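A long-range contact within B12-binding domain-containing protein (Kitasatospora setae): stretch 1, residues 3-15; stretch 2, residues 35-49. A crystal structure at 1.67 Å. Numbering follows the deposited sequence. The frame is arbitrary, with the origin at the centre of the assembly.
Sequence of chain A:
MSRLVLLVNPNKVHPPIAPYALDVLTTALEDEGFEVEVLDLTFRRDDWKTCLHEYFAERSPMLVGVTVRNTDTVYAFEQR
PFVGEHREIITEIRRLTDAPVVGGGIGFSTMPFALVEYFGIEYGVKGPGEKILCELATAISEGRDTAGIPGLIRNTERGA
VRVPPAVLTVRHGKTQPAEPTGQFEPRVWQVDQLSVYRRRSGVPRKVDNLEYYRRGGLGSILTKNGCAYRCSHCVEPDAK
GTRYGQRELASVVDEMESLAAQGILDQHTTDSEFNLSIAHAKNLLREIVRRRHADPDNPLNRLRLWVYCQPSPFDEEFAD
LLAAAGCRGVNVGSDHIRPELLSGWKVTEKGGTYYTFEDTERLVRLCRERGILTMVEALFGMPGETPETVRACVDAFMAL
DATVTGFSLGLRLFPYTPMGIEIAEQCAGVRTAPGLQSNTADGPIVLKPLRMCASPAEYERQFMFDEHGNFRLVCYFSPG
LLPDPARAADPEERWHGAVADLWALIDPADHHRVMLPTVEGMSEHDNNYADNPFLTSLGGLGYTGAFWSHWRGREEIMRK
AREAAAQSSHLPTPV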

# COMPACT_ATOMS: atom_id res chain seq x y z
N ARG A 3 17.58 -20.67 -16.53
CA ARG A 3 17.75 -19.53 -15.63
C ARG A 3 16.67 -18.48 -15.84
O ARG A 3 16.83 -17.33 -15.42
CB ARG A 3 19.15 -18.94 -15.80
CG ARG A 3 20.26 -19.91 -15.39
CD ARG A 3 21.65 -19.26 -15.37
NE ARG A 3 21.82 -18.35 -14.24
CZ ARG A 3 22.14 -18.72 -13.00
NH1 ARG A 3 22.32 -20.01 -12.72
NH2 ARG A 3 22.28 -17.82 -12.04
N LEU A 4 15.56 -18.86 -16.46
CA LEU A 4 14.48 -17.94 -16.81
C LEU A 4 13.45 -17.87 -15.69
O LEU A 4 12.89 -18.90 -15.29
CB LEU A 4 13.82 -18.37 -18.11
CG LEU A 4 12.57 -17.58 -18.53
CD1 LEU A 4 12.91 -16.10 -18.72
CD2 LEU A 4 11.95 -18.17 -19.79
N VAL A 5 13.20 -16.66 -15.20
CA VAL A 5 12.18 -16.38 -14.20
C VAL A 5 11.12 -15.49 -14.84
O VAL A 5 11.45 -14.46 -15.43
CB VAL A 5 12.76 -15.69 -12.95
CG1 VAL A 5 11.66 -15.38 -11.96
CG2 VAL A 5 13.85 -16.54 -12.30
N LEU A 6 9.86 -15.88 -14.72
CA LEU A 6 8.74 -15.04 -15.13
C LEU A 6 8.16 -14.33 -13.92
O LEU A 6 7.95 -14.96 -12.88
CB LEU A 6 7.65 -15.88 -15.80
CG LEU A 6 6.32 -15.14 -15.98
CD1 LEU A 6 6.45 -13.98 -16.99
CD2 LEU A 6 5.23 -16.12 -16.38
N LEU A 7 7.91 -13.03 -14.06
CA LEU A 7 7.22 -12.24 -13.04
C LEU A 7 5.92 -11.72 -13.65
O LEU A 7 5.94 -11.12 -14.72
CB LEU A 7 8.09 -11.09 -12.54
CG LEU A 7 9.44 -11.49 -11.94
CD1 LEU A 7 10.30 -10.26 -11.66
CD2 LEU A 7 9.21 -12.30 -10.65
N VAL A 8 4.80 -11.95 -12.96
CA VAL A 8 3.48 -11.61 -13.46
C VAL A 8 2.89 -10.49 -12.61
O VAL A 8 2.87 -10.60 -11.37
CB VAL A 8 2.54 -12.83 -13.44
CG1 VAL A 8 1.15 -12.44 -13.90
CG2 VAL A 8 3.11 -13.96 -14.30
N ASN A 9 2.40 -9.43 -13.26
CA ASN A 9 1.60 -8.43 -12.56
C ASN A 9 0.13 -8.69 -12.81
O ASN A 9 -0.36 -8.45 -13.92
CB ASN A 9 1.96 -7.01 -13.00
CG ASN A 9 1.21 -5.97 -12.21
OD1 ASN A 9 0.88 -6.21 -11.05
ND2 ASN A 9 0.90 -4.84 -12.83
N PRO A 10 -0.63 -9.16 -11.82
CA PRO A 10 -2.07 -9.40 -12.01
C PRO A 10 -2.94 -8.20 -11.70
O PRO A 10 -4.17 -8.31 -11.79
CB PRO A 10 -2.33 -10.53 -11.01
CG PRO A 10 -1.46 -10.15 -9.86
CD PRO A 10 -0.20 -9.57 -10.47
N ASN A 11 -2.34 -7.07 -11.33
CA ASN A 11 -3.11 -5.90 -10.92
C ASN A 11 -3.96 -5.40 -12.08
O ASN A 11 -3.44 -5.02 -13.13
CB ASN A 11 -2.15 -4.81 -10.44
CG ASN A 11 -2.85 -3.74 -9.63
OD1 ASN A 11 -4.07 -3.60 -9.66
ND2 ASN A 11 -2.07 -2.97 -8.87
N LYS A 12 -5.28 -5.41 -11.89
CA LYS A 12 -6.19 -4.93 -12.93
C LYS A 12 -6.82 -3.58 -12.57
O LYS A 12 -7.75 -3.15 -13.25
CB LYS A 12 -7.27 -5.97 -13.21
CG LYS A 12 -6.71 -7.26 -13.81
CD LYS A 12 -7.82 -8.18 -14.31
CE LYS A 12 -8.73 -8.63 -13.18
NZ LYS A 12 -9.67 -9.69 -13.65
N VAL A 13 -6.32 -2.91 -11.54
CA VAL A 13 -6.89 -1.63 -11.12
C VAL A 13 -6.47 -0.53 -12.08
O VAL A 13 -5.29 -0.36 -12.37
CB VAL A 13 -6.46 -1.29 -9.68
CG1 VAL A 13 -6.85 0.14 -9.34
CG2 VAL A 13 -7.10 -2.26 -8.69
N HIS A 14 -7.45 0.23 -12.56
CA HIS A 14 -7.21 1.51 -13.19
C HIS A 14 -7.85 2.62 -12.36
O HIS A 14 -8.91 2.41 -11.76
CB HIS A 14 -7.75 1.57 -14.62
CG HIS A 14 -6.99 0.71 -15.59
ND1 HIS A 14 -6.73 1.11 -16.88
CD2 HIS A 14 -6.44 -0.52 -15.45
CE1 HIS A 14 -6.05 0.16 -17.50
NE2 HIS A 14 -5.86 -0.84 -16.66
N PRO A 15 -7.24 3.81 -12.29
CA PRO A 15 -6.00 4.25 -12.96
C PRO A 15 -4.78 3.42 -12.57
O PRO A 15 -4.64 3.03 -11.42
CB PRO A 15 -5.85 5.71 -12.51
CG PRO A 15 -6.68 5.84 -11.29
CD PRO A 15 -7.82 4.89 -11.47
N GLU A 35 17.78 -14.68 -16.16
CA GLU A 35 17.02 -13.98 -17.18
C GLU A 35 15.62 -13.76 -16.63
O GLU A 35 15.01 -14.68 -16.09
CB GLU A 35 16.98 -14.79 -18.48
CG GLU A 35 16.23 -14.11 -19.61
CD GLU A 35 16.14 -14.99 -20.85
OE1 GLU A 35 16.48 -16.19 -20.75
OE2 GLU A 35 15.73 -14.48 -21.91
N VAL A 36 15.11 -12.53 -16.75
CA VAL A 36 13.82 -12.16 -16.19
C VAL A 36 12.93 -11.63 -17.29
O VAL A 36 13.33 -10.76 -18.06
CB VAL A 36 13.96 -11.11 -15.07
CG1 VAL A 36 12.61 -10.86 -14.45
CG2 VAL A 36 14.96 -11.57 -14.03
N GLU A 37 11.70 -12.14 -17.34
CA GLU A 37 10.66 -11.59 -18.20
C GLU A 37 9.45 -11.23 -17.35
O GLU A 37 9.09 -11.97 -16.42
CB GLU A 37 10.29 -12.57 -19.31
CG GLU A 37 11.45 -12.79 -20.26
CD GLU A 37 11.11 -13.69 -21.43
OE1 GLU A 37 10.30 -14.62 -21.26
OE2 GLU A 37 11.67 -13.46 -22.51
N VAL A 38 8.85 -10.08 -17.65
CA VAL A 38 7.68 -9.57 -16.94
C VAL A 38 6.48 -9.67 -17.86
O VAL A 38 6.54 -9.28 -19.03
CB VAL A 38 7.88 -8.11 -16.50
CG1 VAL A 38 6.60 -7.55 -15.86
CG2 VAL A 38 9.05 -8.00 -15.53
N LEU A 39 5.39 -10.19 -17.33
CA LEU A 39 4.12 -10.23 -18.04
C LEU A 39 3.16 -9.34 -17.26
O LEU A 39 2.73 -9.70 -16.17
CB LEU A 39 3.62 -11.67 -18.16
CG LEU A 39 2.80 -12.08 -19.37
CD1 LEU A 39 3.54 -11.72 -20.65
CD2 LEU A 39 2.54 -13.58 -19.29
N ASP A 40 2.89 -8.15 -17.79
CA ASP A 40 2.09 -7.15 -17.09
C ASP A 40 0.67 -7.17 -17.65
O ASP A 40 0.45 -6.79 -18.80
CB ASP A 40 2.73 -5.77 -17.22
CG ASP A 40 2.10 -4.75 -16.29
OD1 ASP A 40 1.07 -5.08 -15.67
OD2 ASP A 40 2.65 -3.64 -16.17
N LEU A 41 -0.28 -7.62 -16.83
CA LEU A 41 -1.66 -7.79 -17.28
C LEU A 41 -2.50 -6.54 -17.09
O LEU A 41 -3.67 -6.53 -17.50
CB LEU A 41 -2.31 -8.97 -16.55
CG LEU A 41 -1.56 -10.30 -16.66
CD1 LEU A 41 -2.27 -11.41 -15.89
CD2 LEU A 41 -1.36 -10.70 -18.12
N THR A 42 -1.94 -5.48 -16.50
CA THR A 42 -2.72 -4.27 -16.22
C THR A 42 -3.30 -3.68 -17.50
O THR A 42 -4.47 -3.26 -17.53
CB THR A 42 -1.86 -3.25 -15.49
OG1 THR A 42 -1.37 -3.83 -14.28
CG2 THR A 42 -2.65 -1.97 -15.17
N PHE A 43 -2.51 -3.64 -18.57
CA PHE A 43 -2.99 -3.12 -19.85
C PHE A 43 -3.55 -4.21 -20.74
O PHE A 43 -3.73 -3.99 -21.95
CB PHE A 43 -1.86 -2.37 -20.56
CG PHE A 43 -1.11 -1.40 -19.67
CD1 PHE A 43 -1.76 -0.34 -19.08
CD2 PHE A 43 0.24 -1.57 -19.44
CE1 PHE A 43 -1.07 0.55 -18.25
CE2 PHE A 43 0.94 -0.68 -18.62
CZ PHE A 43 0.28 0.38 -18.03
N ARG A 44 -3.84 -5.39 -20.19
CA ARG A 44 -4.47 -6.49 -20.91
C ARG A 44 -5.66 -7.02 -20.11
O ARG A 44 -5.95 -8.22 -20.13
CB ARG A 44 -3.47 -7.60 -21.19
CG ARG A 44 -2.25 -7.16 -22.00
CD ARG A 44 -2.59 -6.89 -23.45
NE ARG A 44 -3.15 -8.05 -24.13
CZ ARG A 44 -2.42 -8.95 -24.80
NH1 ARG A 44 -1.11 -8.81 -24.88
NH2 ARG A 44 -3.01 -9.98 -25.38
N ARG A 45 -6.38 -6.12 -19.43
CA ARG A 45 -7.46 -6.54 -18.54
C ARG A 45 -8.51 -7.35 -19.27
O ARG A 45 -9.09 -8.29 -18.70
CB ARG A 45 -8.14 -5.32 -17.91
CG ARG A 45 -7.27 -4.48 -17.03
CD ARG A 45 -8.11 -3.52 -16.20
NE ARG A 45 -8.78 -2.48 -16.98
CZ ARG A 45 -9.61 -1.58 -16.45
NH1 ARG A 45 -10.18 -0.67 -17.22
NH2 ARG A 45 -9.87 -1.60 -15.15
N ASP A 46 -8.80 -6.99 -20.51
CA ASP A 46 -9.90 -7.59 -21.24
C ASP A 46 -9.51 -8.85 -21.99
O ASP A 46 -10.40 -9.51 -22.55
CB ASP A 46 -10.50 -6.55 -22.20
CG ASP A 46 -10.73 -5.21 -21.53
OD1 ASP A 46 -11.18 -5.19 -20.36
OD2 ASP A 46 -10.46 -4.16 -22.16
N ASP A 47 -8.23 -9.21 -22.01
CA ASP A 47 -7.81 -10.42 -22.71
C ASP A 47 -6.55 -11.01 -22.06
O ASP A 47 -5.66 -11.52 -22.75
CB ASP A 47 -7.58 -10.16 -24.21
CG ASP A 47 -6.35 -9.30 -24.48
OD1 ASP A 47 -5.98 -8.46 -23.63
OD2 ASP A 47 -5.75 -9.46 -25.57
N TRP A 48 -6.49 -10.98 -20.73
CA TRP A 48 -5.27 -11.41 -20.05
C TRP A 48 -4.99 -12.89 -20.27
O TRP A 48 -3.82 -13.30 -20.28
CB TRP A 48 -5.33 -11.07 -18.55
CG TRP A 48 -6.48 -11.67 -17.80
CD1 TRP A 48 -7.68 -11.07 -17.52
CD2 TRP A 48 -6.54 -12.97 -17.21
NE1 TRP A 48 -8.48 -11.93 -16.80
CE2 TRP A 48 -7.80 -13.10 -16.60
CE3 TRP A 48 -5.64 -14.04 -17.14
CZ2 TRP A 48 -8.19 -14.26 -15.93
CZ3 TRP A 48 -6.03 -15.19 -16.47
CH2 TRP A 48 -7.29 -15.29 -15.88
N LYS A 49 -6.03 -13.71 -20.47
CA LYS A 49 -5.80 -15.12 -20.79
C LYS A 49 -5.06 -15.28 -22.10
O LYS A 49 -4.17 -16.13 -22.23
CB LYS A 49 -7.12 -15.88 -20.83
CG LYS A 49 -7.75 -16.12 -19.48
CD LYS A 49 -8.99 -16.99 -19.62
CE LYS A 49 -9.65 -17.22 -18.26
NZ LYS A 49 -10.84 -18.13 -18.36

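Most of the hydrogen bonds of this contact run along two parallel strands, Leu4 to Asn9 and Glu35 to Asp40. Their ladder follows the parallel rule: odd-numbered residues of the first strand use both N and O, and each reaches two partners flanking its register mate. Val5 N donates to Glu35 O (2.8 Å) and Val5 O accepts from Glu37 N (3.0 Å); Leu7 N then meets Glu37 O at 2.8 Å, and Leu7 O meets Leu39 N at 2.8 Å. Asn9 closes the ladder, its N on Leu39 O (2.9 Å) and its O on Leu41 N (3.0 Å).

Beyond the ladder, side chains take over. Asn9 ND2 donates to Asp40 OD1 at 2.9 Å, directly bonding a register pair that the backbone ladder leaves unbonded, and the same Asp40 OD1 accepts from Thr42 N at 3.1 Å, so one carboxylate oxygen serves both stretches. Thr42 OG1 gives its proton to Asn11 O at 2.7 Å, so a loop carbonyl is satisfied without a strand partner.

Farther out, His14 NE2 donates to Thr42 O (2.9 Å) near the ring plane, a bond that does not use the ring faces. The guanidinium of Arg45 lies flat on one of them, centres 3.6 Å apart and planes at 15°, while Arg45 NH2 donates from its edge to Lys12 O at 3.2 Å. One cation thus serves by face and edge at once.

Packing follows the alternation of the strands. On the face carrying Leu4, Leu6 and Val8, Leu6 CD1 rests on Leu39 CB at 3.8 Å, and Leu4 CD1 lies 4.0 Å from Glu35 CG, using the aliphatic part of an acidic side chain. On the other face, Leu7 CD1 reaches diagonally to Val36 CG1 at 3.7 Å. Together the stretches bury 1071 Å².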